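Local coordinates for chitin oligosaccahride binding protein NagB1 (Paenibacillus sp. FPU-7, PDB 7EHP) that binds short chitin oligosaccharides such as N,N'-diacetylchitobiose as an extracellular solute-binding protein, probably for delivery to a membrane transporter, at residues I64-G69 / Y282-G287; D96-L101 / G112-Y117; R81-T86 / A290-R295. All blocks are in the same frame, centred on the assembly; numbering follows the deposited sequence.

Interactions 1 and 2 are buried, whereas interaction 3 lies at the surface, its centre about 26 Å from the centre of the chain, against about 11 and 15 Å for the centres of interactions 1 and 2. Interaction 1 is a strand pair held by backbone and amide hydrogen bonds and carries sugar ligands at one end. The strands of 282-287 and 112-117 are neighbours in the same sheet, so interaction 2 continues it on the next strand, but its own contacts are mainly apolar side-chain packing, with no hydrogen bond. Interaction 3 follows where 282-287 runs on toward a helix; it has a single hydrogen bond and one leucine pair. L82 packs on F65 and L67, and L85 on L113.

Interaction 1. Residues I64-G69 / Y282-G287; sequences IFDLFG and YSNGYG. With NAG (2-acetamido-2-deoxy-beta-D-glucopyranose), chain C; NAG (2-acetamido-2-deoxy-beta-D-glucopyranose), chain B.
An antiparallel strand pair in the sheet of a periplasmic-binding-protein-like fold brings F68 and N284 together in the chitin-oligosaccharide pocket. The strands of 64-68 and 284-287 run with their N-to-C directions 139° apart, and F65 with G287 and L67 with G285 are hydrogen-bonded pairs. N284 is the polar centre. Its CG lies anti to the backbone N (chi1 -173°), which sends N284 ND2 back across the pair to D66 OD1 at 2.9 Å, a nearly straight bond that reaches the carboxylate from above its plane. N284 ND2 also donates to L67 O, again at 2.9 Å and from above the carbonyl plane, while G285 N meets the same oxygen almost end-on. Thus gripped, the amide lies nearly parallel to the F68 ring (8°), with N284 ND2 3.3 Å from F68 CE1 over one face. Its other end, N284 OD1, accepts from N2 of one N-acetylglucosamine at 2.7 Å; S283 OG is hydrogen-bonded to O6 of the other, also at 2.7 Å. That O6 lies at the F68 ring edge. An alanine in place of F68 would probably leave the N284 amide without its stacking surface and open a gap beside both sugars. R48 makes a cation-pi contact with F68, strand 3-7 flanks strand 64-68, F65 packs on helix 44-58, and strand 109-125 borders strand 277-288 on its other side.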
loop_
_atom_site.group_PDB
_atom_site.type_symbol
_atom_site.label_atom_id
_atom_site.label_comp_id
_atom_site.label_asym_id
_atom_site.label_seq_id
_atom_site.Cartn_x
_atom_site.Cartn_y
_atom_site.Cartn_z
ATOM N N ILE A 64 -3.053 8.291 18.883
ATOM C CA ILE A 64 -2.143 8.150 17.753
ATOM C C ILE A 64 -2.618 6.938 16.959
ATOM O O ILE A 64 -2.931 5.903 17.555
ATOM C CB ILE A 64 -0.684 7.953 18.226
ATOM C CG1 ILE A 64 -0.242 9.092 19.154
ATOM C CG2 ILE A 64 0.269 7.786 17.032
ATOM C CD1 ILE A 64 0.887 8.694 20.100
ATOM N N PHE A 65 -2.689 7.053 15.624
ATOM C CA PHE A 65 -3.331 5.980 14.864
ATOM C C PHE A 65 -2.782 5.860 13.452
ATOM O O PHE A 65 -2.519 6.861 12.780
ATOM C CB PHE A 65 -4.852 6.166 14.778
ATOM C CG PHE A 65 -5.281 7.592 14.592
ATOM C CD1 PHE A 65 -5.327 8.158 13.322
ATOM C CD2 PHE A 65 -5.648 8.365 15.684
ATOM C CE1 PHE A 65 -5.733 9.476 13.145
ATOM C CE2 PHE A 65 -6.049 9.677 15.519
ATOM C CZ PHE A 65 -6.093 10.235 14.262
ATOM N N ASP A 66 -2.636 4.617 13.010
ATOM C CA ASP A 66 -2.316 4.340 11.616
ATOM C C ASP A 66 -3.360 4.998 10.718
ATOM O O ASP A 66 -4.558 4.715 10.835
ATOM C CB ASP A 66 -2.274 2.828 11.409
ATOM C CG ASP A 66 -1.758 2.441 10.051
ATOM O OD1 ASP A 66 -2.367 2.844 9.035
ATOM O OD2 ASP A 66 -0.728 1.738 10.001
ATOM N N LEU A 67 -2.910 5.884 9.827
ATOM C CA LEU A 67 -3.805 6.719 9.037
ATOM C C LEU A 67 -3.340 6.742 7.588
ATOM O O LEU A 67 -2.137 6.716 7.335
ATOM C CB LEU A 67 -3.839 8.152 9.607
ATOM C CG LEU A 67 -4.573 9.219 8.799
ATOM C CD1 LEU A 67 -6.069 8.996 8.931
ATOM C CD2 LEU A 67 -4.151 10.636 9.255
ATOM N N PHE A 68 -4.287 6.789 6.637
ATOM C CA PHE A 68 -3.973 6.919 5.213
ATOM C C PHE A 68 -4.298 8.321 4.712
ATOM O O PHE A 68 -5.303 8.920 5.105
ATOM C CB PHE A 68 -4.732 5.877 4.358
ATOM C CG PHE A 68 -4.037 4.560 4.315
ATOM C CD1 PHE A 68 -4.115 3.695 5.396
ATOM C CD2 PHE A 68 -3.242 4.212 3.241
ATOM C CE1 PHE A 68 -3.449 2.470 5.394
ATOM C CE2 PHE A 68 -2.572 2.988 3.235
ATOM C CZ PHE A 68 -2.671 2.125 4.324
ATOM N N GLY A 69 -3.432 8.848 3.856
ATOM C CA GLY A 69 -3.690 10.115 3.222
ATOM C C GLY A 69 -4.746 10.010 2.132
ATOM O O GLY A 69 -5.353 8.964 1.881
ATOM N N TYR A 282 3.496 8.399 -0.912
ATOM C CA TYR A 282 3.768 8.624 0.512
ATOM C C TYR A 282 2.434 8.615 1.249
ATOM O O TYR A 282 1.950 9.662 1.690
ATOM C CB TYR A 282 4.508 9.954 0.720
ATOM C CG TYR A 282 5.807 10.090 -0.039
ATOM C CD1 TYR A 282 5.823 10.354 -1.406
ATOM C CD2 TYR A 282 7.024 9.968 0.615
ATOM C CE1 TYR A 282 7.023 10.475 -2.100
ATOM C CE2 TYR A 282 8.223 10.096 -0.066
ATOM C CZ TYR A 282 8.218 10.350 -1.419
ATOM O OH TYR A 282 9.422 10.458 -2.080
ATOM N N SER A 283 1.843 7.430 1.386
ATOM C CA SER A 283 0.410 7.309 1.642
ATOM C C SER A 283 0.040 7.002 3.083
ATOM O O SER A 283 -1.089 7.307 3.493
ATOM C CB SER A 283 -0.162 6.187 0.779
ATOM O OG SER A 283 0.456 4.970 1.166
ATOM N N ASN A 284 0.918 6.340 3.836
ATOM C CA ASN A 284 0.540 5.687 5.084
ATOM C C ASN A 284 1.534 6.029 6.183
ATOM O O ASN A 284 2.747 5.874 6.005
ATOM C CB ASN A 284 0.472 4.164 4.923
ATOM C CG ASN A 284 -0.074 3.478 6.169
ATOM O OD1 ASN A 284 0.330 2.368 6.512
ATOM N ND2 ASN A 284 -1.000 4.145 6.851
ATOM N N GLY A 285 1.011 6.483 7.312
ATOM C CA GLY A 285 1.821 6.834 8.458
ATOM C C GLY A 285 0.935 6.922 9.675
ATOM O O GLY A 285 0.162 5.990 9.931
ATOM N N TYR A 286 1.028 8.034 10.425
ATOM C CA TYR A 286 0.270 8.225 11.653
ATOM C C TYR A 286 -0.416 9.583 11.665
ATOM O O TYR A 286 0.122 10.577 11.162
ATOM C CB TYR A 286 1.189 8.074 12.880
ATOM C CG TYR A 286 1.577 6.634 13.021
ATOM C CD1 TYR A 286 0.733 5.732 13.664
ATOM C CD2 TYR A 286 2.730 6.146 12.431
ATOM C CE1 TYR A 286 1.064 4.380 13.746
ATOM C CE2 TYR A 286 3.069 4.792 12.512
ATOM C CZ TYR A 286 2.236 3.921 13.167
ATOM O OH TYR A 286 2.561 2.575 13.229
ATOM N N GLY A 287 -1.624 9.610 12.228
ATOM C CA GLY A 287 -2.328 10.840 12.497
ATOM C C GLY A 287 -2.498 10.983 14.001
ATOM O O GLY A 287 -2.193 10.073 14.773
HETATM C C1 NAG C . 1.643 -1.487 5.752
HETATM C C2 NAG C . 1.869 -0.341 4.768
HETATM C C3 NAG C . 0.578 -0.042 4.005
HETATM C C4 NAG C . -0.068 -1.316 3.452
HETATM C C5 NAG C . -0.071 -2.436 4.502
HETATM C C6 NAG C . -0.567 -3.780 4.012
HETATM C C7 NAG C . 3.636 1.090 5.718
HETATM C C8 NAG C . 3.935 2.401 6.383
HETATM N N2 NAG C . 2.348 0.857 5.441
HETATM O O1 NAG C . 2.805 -1.724 6.469
HETATM O O3 NAG C . 0.864 0.895 2.969
HETATM O O4 NAG C . -1.441 -1.022 3.216
HETATM O O5 NAG C . 1.242 -2.639 5.043
HETATM O O6 NAG C . -0.825 -4.642 5.118
HETATM O O7 NAG C . 4.521 0.276 5.455
HETATM C C1 NAG B . -1.777 -0.799 1.849
HETATM C C2 NAG B . -3.287 -0.586 1.807
HETATM C C3 NAG B . -3.738 -0.313 0.379
HETATM C C4 NAG B . -2.964 0.865 -0.190
HETATM C C5 NAG B . -1.462 0.617 -0.072
HETATM C C6 NAG B . -0.622 1.790 -0.530
HETATM C C7 NAG B . -4.876 -1.570 3.403
HETATM C C8 NAG B . -5.549 -2.814 3.860
HETATM N N2 NAG B . -4.016 -1.707 2.382
HETATM O O3 NAG B . -5.126 -0.021 0.377
HETATM O O4 NAG B . -3.287 1.059 -1.560
HETATM O O5 NAG B . -1.105 0.350 1.291
HETATM O O6 NAG B . -0.999 3.000 0.114
HETATM O O7 NAG B . -5.104 -0.474 3.926
HETATM O O HOH W 1 1.020 0.649 11.683
HETATM O O HOH W 2 -1.084 0.015 7.461
HETATM O O HOH W 3 1.415 3.412 9.264
#

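Interaction 2. Residues D96-L101 / G112-Y117; sequences DKFPNL and GLPTAY
L101 and L113 mark the nearest backbone approach, with CA atoms 7.0 Å apart, and no hydrogen bond joins the irregular segment 96-101 to 112-117. Side chains make most of the contact. The CB of F98 points toward the strand, and with CG anti to the carbonyl carbon (chi1 -73°) the ring meets L113 CD2 over one face, 4.3 Å from the ring centroid and 28° off the normal, a CH-pi contact. The two side chains cross at about a right angle. At the ring edge, close to its plane, P114 O is 3.7 Å from F98 CE1. L101 brings a single methyl to both partners: its CD2 lies 3.5 Å from P114 CD and 4.1 Å from L113 CD2. Toward L113 it runs alongside, pointing the same way, whereas it crosses the proline ring nearly perpendicularly. P114 CG also touches the N100 carbonyl, at 4.0 Å from N100 O. The result is a small apolar cluster in which L113 and P114 are each met by both F98 and L101. Around it, F98 also rests on M326 and L113 on I304 of helix 294-307, while P114 packs on Y282 of strand 277-288, the strand bonded through its backbone to 112-117; the loop itself joins helix 86-92 to strand 105-106.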
loop_
_atom_site.group_PDB
_atom_site.type_symbol
_atom_site.label_atom_id
_atom_site.label_comp_id
_atom_site.label_asym_id
_atom_site.label_seq_id
_atom_site.Cartn_x
_atom_site.Cartn_y
_atom_site.Cartn_z
ATOM N N ASP A 96 10.640 20.287 6.275
ATOM C CA ASP A 96 11.327 20.200 4.998
ATOM C C ASP A 96 12.307 19.025 4.929
ATOM O O ASP A 96 13.112 18.959 4.009
ATOM C CB ASP A 96 11.948 21.573 4.694
ATOM C CG ASP A 96 12.886 22.050 5.788
ATOM O OD1 ASP A 96 13.058 21.304 6.791
ATOM O OD2 ASP A 96 13.389 23.198 5.689
ATOM N N LYS A 97 12.198 18.069 5.841
ATOM C CA LYS A 97 12.843 16.787 5.669
ATOM C C LYS A 97 11.860 15.742 5.114
ATOM O O LYS A 97 12.245 14.588 4.887
ATOM C CB LYS A 97 13.500 16.345 7.004
ATOM C CG LYS A 97 14.269 15.005 7.039
ATOM C CD LYS A 97 15.016 14.776 8.384
ATOM C CE LYS A 97 16.468 15.299 8.414
ATOM N NZ LYS A 97 17.422 14.397 7.683
ATOM N N PHE A 98 10.603 16.148 4.845
ATOM C CA PHE A 98 9.607 15.340 4.138
ATOM C C PHE A 98 9.518 15.783 2.682
ATOM O O PHE A 98 8.952 16.852 2.405
ATOM C CB PHE A 98 8.234 15.475 4.790
ATOM C CG PHE A 98 8.091 14.771 6.099
ATOM C CD1 PHE A 98 7.790 13.423 6.144
ATOM C CD2 PHE A 98 8.198 15.466 7.286
ATOM C CE1 PHE A 98 7.629 12.779 7.351
ATOM C CE2 PHE A 98 8.032 14.825 8.502
ATOM C CZ PHE A 98 7.754 13.484 8.535
ATOM N N PRO A 99 10.008 15.008 1.719
ATOM C CA PRO A 99 9.863 15.433 0.316
ATOM C C PRO A 99 8.412 15.570 -0.149
ATOM O O PRO A 99 8.157 16.298 -1.122
ATOM C CB PRO A 99 10.625 14.347 -0.460
ATOM C CG PRO A 99 10.769 13.197 0.510
ATOM C CD PRO A 99 10.887 13.834 1.851
ATOM N N ASN A 100 7.446 14.946 0.528
ATOM C CA ASN A 100 6.093 14.882 -0.030
ATOM C C ASN A 100 5.091 14.605 1.084
ATOM O O ASN A 100 5.024 13.482 1.602
ATOM C CB ASN A 100 6.028 13.811 -1.119
ATOM C CG ASN A 100 4.759 13.877 -1.940
ATOM O OD1 ASN A 100 3.705 14.308 -1.462
ATOM N ND2 ASN A 100 4.850 13.426 -3.189
ATOM N N LEU A 101 4.312 15.627 1.439
ATOM C CA LEU A 101 3.204 15.493 2.379
ATOM C C LEU A 101 1.850 15.737 1.715
ATOM O O LEU A 101 0.865 16.001 2.414
ATOM C CB LEU A 101 3.386 16.465 3.551
ATOM C CG LEU A 101 4.657 16.339 4.381
ATOM C CD1 LEU A 101 4.795 17.523 5.369
ATOM C CD2 LEU A 101 4.638 15.005 5.112
ATOM N N GLY A 112 -1.240 14.586 8.867
ATOM C CA GLY A 112 -0.622 13.306 9.155
ATOM C C GLY A 112 0.773 13.308 8.583
ATOM O O GLY A 112 1.164 14.222 7.846
ATOM N N LEU A 113 1.534 12.276 8.945
ATOM C CA LEU A 113 2.922 12.150 8.505
ATOM C C LEU A 113 3.141 10.747 7.961
ATOM O O LEU A 113 2.921 9.761 8.698
ATOM C CB LEU A 113 3.899 12.459 9.652
ATOM C CG LEU A 113 3.850 13.869 10.260
ATOM C CD1 LEU A 113 4.771 13.995 11.489
ATOM C CD2 LEU A 113 4.169 14.943 9.211
ATOM N N PRO A 114 3.575 10.599 6.708
ATOM C CA PRO A 114 3.868 9.263 6.185
ATOM C C PRO A 114 5.125 8.712 6.826
ATOM O O PRO A 114 6.116 9.429 7.001
ATOM C CB PRO A 114 4.076 9.512 4.685
ATOM C CG PRO A 114 4.606 10.901 4.641
ATOM C CD PRO A 114 3.791 11.636 5.681
ATOM N N THR A 115 5.078 7.433 7.199
ATOM C CA THR A 115 6.265 6.794 7.745
ATOM C C THR A 115 7.067 6.076 6.688
ATOM O O THR A 115 8.180 5.637 6.983
ATOM C CB THR A 115 5.916 5.769 8.830
ATOM O OG1 THR A 115 4.988 4.818 8.300
ATOM C CG2 THR A 115 5.357 6.452 10.104
ATOM N N ALA A 116 6.507 5.901 5.490
ATOM C CA ALA A 116 7.167 5.145 4.442
ATOM C C ALA A 116 6.837 5.739 3.081
ATOM O O ALA A 116 5.801 6.376 2.895
ATOM C CB ALA A 116 6.744 3.674 4.445
ATOM N N TYR A 117 7.738 5.511 2.134
ATOM C CA TYR A 117 7.428 5.591 0.718
ATOM C C TYR A 117 7.204 4.174 0.204
ATOM O O TYR A 117 7.968 3.260 0.531
ATOM C CB TYR A 117 8.567 6.262 -0.057
ATOM C CG TYR A 117 8.463 6.120 -1.556
ATOM C CD1 TYR A 117 7.651 6.969 -2.294
ATOM C CD2 TYR A 117 9.171 5.125 -2.231
ATOM C CE1 TYR A 117 7.553 6.848 -3.665
ATOM C CE2 TYR A 117 9.085 5.001 -3.597
ATOM C CZ TYR A 117 8.273 5.868 -4.308
ATOM O OH TYR A 117 8.174 5.742 -5.665
#

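Interaction 3. Residues R81-T86 / A290-R295; sequences RLLELT and ASLNER
L83 and L292 touch methyl to methyl, L83 CD2 standing 3.5 Å from L292 CD1, and the two side chains cross at about a right angle. Different first torsions bring them together: CG of L83 is anti to its backbone N (chi1 -172°), whereas CG of L292 is anti to its carbonyl carbon (chi1 -67°). Both CB atoms point toward the facing segment. The backbones come closest nearby, where the CA atoms of L83 and A290 are 4.2 Å apart. There A290 N donates to R81 O at 2.9 Å, from well above the carbonyl plane, and the A290 methyl presses on the same group, with A290 CB 3.4 Å from R81 O. The CB of R81 points away from this junction, and its NE is bonded to M56 O. Further along the first loop, E84 folds back on the coming helix: E84 OE1 accepts from T86 N at 3.0 Å. E84 OE2 has a donor in I110 N. On the other segment N293 occupies the N-cap of helix 294-307 and its side chain caps a backbone N there. The arrangement is thus a meeting of two loops that each lead into a helix, one entering helix 86-92 through a side-chain capping bond, the other linking strand 277-288 to helix 294-307 through an N-cap asparagine, at the surface of this solute-binding fold.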
loop_
_atom_site.group_PDB
_atom_site.type_symbol
_atom_site.label_atom_id
_atom_site.label_comp_id
_atom_site.label_asym_id
_atom_site.label_seq_id
_atom_site.Cartn_x
_atom_site.Cartn_y
_atom_site.Cartn_z
ATOM N N ARG A 81 -11.425 16.096 13.126
ATOM C CA ARG A 81 -10.938 15.031 13.997
ATOM C C ARG A 81 -9.424 14.996 14.141
ATOM O O ARG A 81 -8.923 14.308 15.039
ATOM C CB ARG A 81 -11.403 13.664 13.479
ATOM C CG ARG A 81 -12.899 13.537 13.316
ATOM C CD ARG A 81 -13.637 13.831 14.615
ATOM N NE ARG A 81 -14.987 13.282 14.570
ATOM C CZ ARG A 81 -16.007 13.712 15.304
ATOM N NH1 ARG A 81 -15.844 14.716 16.159
ATOM N NH2 ARG A 81 -17.198 13.136 15.177
ATOM N N LEU A 82 -8.685 15.691 13.286
ATOM C CA LEU A 82 -7.250 15.479 13.165
ATOM C C LEU A 82 -6.506 16.705 13.645
ATOM O O LEU A 82 -6.806 17.823 13.214
ATOM C CB LEU A 82 -6.827 15.189 11.726
ATOM C CG LEU A 82 -7.355 13.956 10.986
ATOM C CD1 LEU A 82 -6.569 13.809 9.696
ATOM C CD2 LEU A 82 -7.297 12.663 11.797
ATOM N N LEU A 83 -5.507 16.480 14.491
ATOM C CA LEU A 83 -4.624 17.550 14.934
ATOM C C LEU A 83 -3.813 18.098 13.766
ATOM O O LEU A 83 -3.211 17.332 13.006
ATOM C CB LEU A 83 -3.690 17.014 16.007
ATOM C CG LEU A 83 -2.811 18.007 16.747
ATOM C CD1 LEU A 83 -3.689 19.004 17.526
ATOM C CD2 LEU A 83 -1.882 17.199 17.650
ATOM N N GLU A 84 -3.796 19.421 13.617
ATOM C CA GLU A 84 -2.959 20.061 12.608
ATOM C C GLU A 84 -1.518 20.115 13.097
ATOM O O GLU A 84 -1.257 20.466 14.249
ATOM C CB GLU A 84 -3.476 21.465 12.297
ATOM C CG GLU A 84 -3.184 21.938 10.883
ATOM C CD GLU A 84 -1.775 22.457 10.740
ATOM O OE1 GLU A 84 -1.224 22.945 11.752
ATOM O OE2 GLU A 84 -1.214 22.393 9.621
ATOM N N LEU A 85 -0.578 19.776 12.212
ATOM C CA LEU A 85 0.781 19.436 12.624
ATOM C C LEU A 85 1.832 20.479 12.262
ATOM O O LEU A 85 3.023 20.236 12.486
ATOM C CB LEU A 85 1.190 18.088 12.027
ATOM C CG LEU A 85 0.289 16.896 12.341
ATOM C CD1 LEU A 85 0.877 15.618 11.753
ATOM C CD2 LEU A 85 0.075 16.752 13.842
ATOM N N THR A 86 1.444 21.617 11.711
ATOM C CA THR A 86 2.466 22.571 11.289
ATOM C C THR A 86 3.200 23.246 12.459
ATOM O O THR A 86 4.425 23.417 12.376
ATOM C CB THR A 86 1.846 23.614 10.357
ATOM O OG1 THR A 86 1.226 22.942 9.250
ATOM C CG2 THR A 86 2.921 24.557 9.833
ATOM N N ALA A 290 -7.460 15.188 17.347
ATOM C CA ALA A 290 -7.636 16.601 17.656
ATOM C C ALA A 290 -7.811 16.835 19.150
ATOM O O ALA A 290 -7.499 17.928 19.629
ATOM C CB ALA A 290 -8.830 17.158 16.885
ATOM N N SER A 291 -8.263 15.821 19.894
ATOM C CA SER A 291 -8.544 15.926 21.329
ATOM C C SER A 291 -7.346 15.428 22.134
ATOM O O SER A 291 -7.343 14.325 22.678
ATOM C CB SER A 291 -9.793 15.128 21.679
ATOM O OG SER A 291 -10.926 15.666 21.038
ATOM N N LEU A 292 -6.316 16.260 22.217
ATOM C CA LEU A 292 -5.136 15.948 23.008
ATOM C C LEU A 292 -5.020 16.965 24.130
ATOM O O LEU A 292 -5.090 18.173 23.888
ATOM C CB LEU A 292 -3.857 15.952 22.155
ATOM C CG LEU A 292 -3.715 14.857 21.087
ATOM C CD1 LEU A 292 -2.400 14.988 20.350
ATOM C CD2 LEU A 292 -3.845 13.494 21.702
ATOM N N ASN A 293 -4.857 16.478 25.352
ATOM C CA ASN A 293 -4.566 17.353 26.476
ATOM C C ASN A 293 -3.043 17.537 26.553
ATOM O O ASN A 293 -2.339 17.297 25.567
ATOM C CB ASN A 293 -5.231 16.797 27.740
ATOM C CG ASN A 293 -4.643 15.471 28.199
ATOM O OD1 ASN A 293 -3.499 15.129 27.901
ATOM N ND2 ASN A 293 -5.436 14.716 28.946
ATOM N N GLU A 294 -2.512 17.938 27.719
ATOM C CA GLU A 294 -1.109 18.350 27.797
ATOM C C GLU A 294 -0.141 17.166 27.784
ATOM O O GLU A 294 0.823 17.175 27.008
ATOM C CB GLU A 294 -0.864 19.219 29.040
ATOM C CG GLU A 294 -1.125 18.535 30.376
ATOM C CD GLU A 294 -0.492 19.270 31.546
ATOM O OE1 GLU A 294 0.261 20.245 31.304
ATOM O OE2 GLU A 294 -0.734 18.852 32.700
ATOM N N ARG A 295 -0.336 16.155 28.653
ATOM C CA ARG A 295 0.532 14.977 28.588
ATOM C C ARG A 295 0.375 14.288 27.242
ATOM O O ARG A 295 1.359 13.817 26.659
ATOM C CB ARG A 295 0.227 13.945 29.689
ATOM C CG ARG A 295 0.134 14.382 31.145
ATOM C CD ARG A 295 1.353 15.076 31.762
ATOM N NE ARG A 295 2.566 14.264 31.900
ATOM C CZ ARG A 295 3.675 14.727 32.473
ATOM N NH1 ARG A 295 3.678 15.954 32.980
ATOM N NH2 ARG A 295 4.761 13.970 32.574
#